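Local structure of galactan 1,3-beta-galactosidase (Phanerochaete chrysosporium, 7BYS) at residues A[412-415]-A[416-420]. The protein probably cleaves the beta-1,3-linked galactan backbone of arabinogalactan from its end, and carries a calcium-containing carbohydrate-binding module beside its family 43 glycosidase domain. Sequence-based numbering, arbitrary orientation.
With NAG (2-acetamido-2-deoxy-beta-D-glucopyranose), chain E.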
ATOM      1  N   SER A 412       5.882 -24.927 -15.407  1.00 12.54           N
ATOM      2  CA  SER A 412       5.428 -25.778 -16.497  1.00 14.28           C
ATOM      3  C   SER A 412       4.556 -24.990 -17.462  1.00 16.23           C
ATOM      4  O   SER A 412       3.821 -24.080 -17.071  1.00 17.26           O
ATOM      5  CB  SER A 412       4.669 -26.986 -15.950  0.47 13.73           C
ATOM      6  OG  SER A 412       3.436 -26.615 -15.361  0.47 13.88           O
ATOM      7  N   GLY A 413       4.667 -25.338 -18.742  1.00 18.31           N
ATOM      8  CA  GLY A 413       3.750 -24.834 -19.748  1.00 18.50           C
ATOM      9  C   GLY A 413       3.741 -23.336 -19.933  1.00 22.93           C
ATOM     10  O   GLY A 413       2.682 -22.762 -20.201  1.00 30.28           O
ATOM     11  N   GLN A 414       4.883 -22.679 -19.783  1.00 20.05           N
ATOM     12  CA  GLN A 414       4.981 -21.266 -20.119  1.00 17.47           C
ATOM     13  C   GLN A 414       6.165 -21.051 -21.046  1.00 15.62           C
ATOM     14  O   GLN A 414       7.257 -21.581 -20.809  1.00 18.24           O
ATOM     15  CB  GLN A 414       5.042 -20.360 -18.877  1.00 19.41           C
ATOM     16  CG  GLN A 414       6.222 -20.592 -17.971  1.00 15.47           C
ATOM     17  CD  GLN A 414       6.191 -19.693 -16.730  1.00 15.24           C
ATOM     18  OE1 GLN A 414       5.922 -20.154 -15.619  1.00 14.89           O
ATOM     19  NE2 GLN A 414       6.466 -18.403 -16.923  1.00 18.04           N
ATOM     20  N   SER A 415       5.927 -20.289 -22.115  1.00 17.43           N
ATOM     21  CA  SER A 415       6.952 -19.995 -23.105  1.00 22.25           C
ATOM     22  C   SER A 415       7.984 -19.010 -22.580  1.00 24.36           C
ATOM     23  O   SER A 415       9.163 -19.090 -22.948  1.00 24.50           O
ATOM     24  CB  SER A 415       6.282 -19.421 -24.356  1.00 26.18           C
ATOM     25  OG  SER A 415       7.174 -19.425 -25.452  1.00 41.54           O
ATOM     26  N   ASN A 416       7.560 -18.078 -21.732  1.00 19.99           N
ATOM     27  CA  ASN A 416       8.427 -17.056 -21.174  1.00 19.35           C
ATOM     28  C   ASN A 416       9.138 -17.577 -19.928  1.00 16.66           C
ATOM     29  O   ASN A 416       8.668 -18.493 -19.249  1.00 16.98           O
ATOM     30  CB  ASN A 416       7.592 -15.833 -20.789  1.00 19.99           C
ATOM     31  CG  ASN A 416       6.411 -16.190 -19.879  1.00 27.76           C
ATOM     32  OD1 ASN A 416       5.618 -17.079 -20.186  1.00 27.82           O
ATOM     33  ND2 ASN A 416       6.292 -15.490 -18.760  1.00 27.30           N
ATOM     34  N   TYR A 417      10.285 -16.974 -19.624  1.00 14.90           N
ATOM     35  CA  TYR A 417      10.973 -17.275 -18.375  1.00 15.25           C
ATOM     36  C   TYR A 417      10.244 -16.636 -17.195  1.00 14.26           C
ATOM     37  O   TYR A 417       9.887 -15.450 -17.229  1.00 14.34           O
ATOM     38  CB  TYR A 417      12.401 -16.743 -18.422  1.00 16.49           C
ATOM     39  CG  TYR A 417      13.338 -17.567 -19.268  1.00 17.35           C
ATOM     40  CD1 TYR A 417      13.779 -18.810 -18.838  1.00 18.17           C
ATOM     41  CD2 TYR A 417      13.783 -17.102 -20.495  1.00 22.24           C
ATOM     42  CE1 TYR A 417      14.642 -19.568 -19.610  1.00 20.15           C
ATOM     43  CE2 TYR A 417      14.650 -17.854 -21.272  1.00 23.93           C
ATOM     44  CZ  TYR A 417      15.072 -19.083 -20.826  1.00 25.68           C
ATOM     45  OH  TYR A 417      15.933 -19.830 -21.601  1.00 27.11           O
ATOM     46  N   ALA A 418      10.029 -17.429 -16.146  1.00 11.35           N
ATOM     47  CA  ALA A 418       9.530 -16.919 -14.879  1.00 12.27           C
ATOM     48  C   ALA A 418      10.659 -16.231 -14.126  1.00  9.62           C
ATOM     49  O   ALA A 418      11.819 -16.251 -14.540  1.00 11.74           O
ATOM     50  CB  ALA A 418       8.978 -18.063 -14.021  1.00 13.14           C
ATOM     51  N   ALA A 419      10.319 -15.611 -13.000  1.00 10.85           N
ATOM     52  CA  ALA A 419      11.373 -15.081 -12.153  1.00 10.56           C
ATOM     53  C   ALA A 419      12.114 -16.216 -11.449  1.00 11.35           C
ATOM     54  O   ALA A 419      11.652 -17.358 -11.391  1.00 13.53           O
ATOM     55  CB  ALA A 419      10.808 -14.105 -11.112  1.00 11.72           C
ATOM     56  N   ASP A 420      13.292 -15.896 -10.928  1.00 10.53           N
ATOM     57  CA  ASP A 420      14.066 -16.870 -10.168  1.00 10.29           C
ATOM     58  C   ASP A 420      13.409 -17.127  -8.817  1.00 10.90           C
ATOM     59  O   ASP A 420      13.118 -16.187  -8.069  1.00 12.59           O
ATOM     60  CB  ASP A 420      15.497 -16.369  -9.969  1.00 10.54           C
ATOM     61  CG  ASP A 420      16.250 -16.215 -11.276  1.00 14.96           C
ATOM     62  OD1 ASP A 420      15.857 -16.853 -12.270  1.00 15.50           O
ATOM     63  OD2 ASP A 420      17.246 -15.455 -11.302  1.00 17.53           O
TER
HETATM   64  C1  NAG E 502       3.636 -12.974 -18.202  1.00 28.00           C
HETATM   65  C2  NAG E 502       2.634 -12.015 -18.827  1.00 25.29           C
HETATM   66  C3  NAG E 502       3.014 -11.663 -20.222  1.00 34.72           C
HETATM   67  C4  NAG E 502       4.415 -11.124 -20.307  1.00 35.59           C
HETATM   68  C5  NAG E 502       5.420 -12.096 -19.699  1.00 31.43           C
HETATM   69  C6  NAG E 502       6.773 -11.450 -19.672  1.00 31.92           C
HETATM   70  C7  NAG E 502       0.188 -12.073 -18.066  1.00 34.98           C
HETATM   71  C8  NAG E 502      -1.191 -12.744 -18.040  1.00 29.73           C
HETATM   72  N2  NAG E 502       1.291 -12.679 -18.808  1.00 29.70           N
HETATM   73  O3  NAG E 502       2.087 -10.653 -20.708  1.00 42.43           O
HETATM   74  O4  NAG E 502       4.783 -10.910 -21.672  1.00 39.38           O
HETATM   75  O5  NAG E 502       5.042 -12.451 -18.327  1.00 26.82           O
HETATM   76  O6  NAG E 502       7.712 -12.375 -19.188  1.00 34.64           O
HETATM   77  O7  NAG E 502       0.359 -11.054 -17.483  1.00 41.02           O
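In the beta-sandwich carbohydrate-binding module, the loop from strand 405-410 to strand 420-426 bends so that the Gln414 side chain folds against Asn416 and Ala418. Gln414 CG stands between its own backbone N and carbonyl carbon (chi1 61°), and the extended chain beyond it carries the amide to the backbone carbonyl of Asn416. There NE2 gives a weak, bent hydrogen bond to Asn416 O, 3.2 Å long with an angle of 129° at the hydrogen. The same NE2 also donates to Asn368 O, while OE1 accepts from Thr370 N, so backbone groups at strand 367-373 grip both ends of the amide and fix which way round it lies. Ala418 CB packs against this amide, 3.9 Å from Gln414 NE2. Shortening Gln414 to an alanine removes the whole amide, which would probably leave Thr370 N and Asn368 O without these partners, end the weak bond to Asn416 O and open a gap beside the Ala418 methyl. The Asn416 side chain crosses that of Gln414 at about a right angle, the amide planes 41° apart; Asn416 OD1 lies 3.6 Å from Gln414 CB. The two amide nitrogens, Gln414 NE2 and Asn416 ND2, approach to 3.4 Å, but both are donors, and ND2 turns to Asn368 OD1 instead. Farther along, Tyr417 stacks on His337 near Tyr334 and Arg367, which with Asp420 bind beta-D-galactose in other structures of this protein. Beside Asn416 lies the N-acetylglucosamine of a glycan probably attached through Asn368; Asn416 ND2 makes a weak hydrogen bond to the sugar's O6 (3.5 Å) and comes 3.3 Å from its ring oxygen O5.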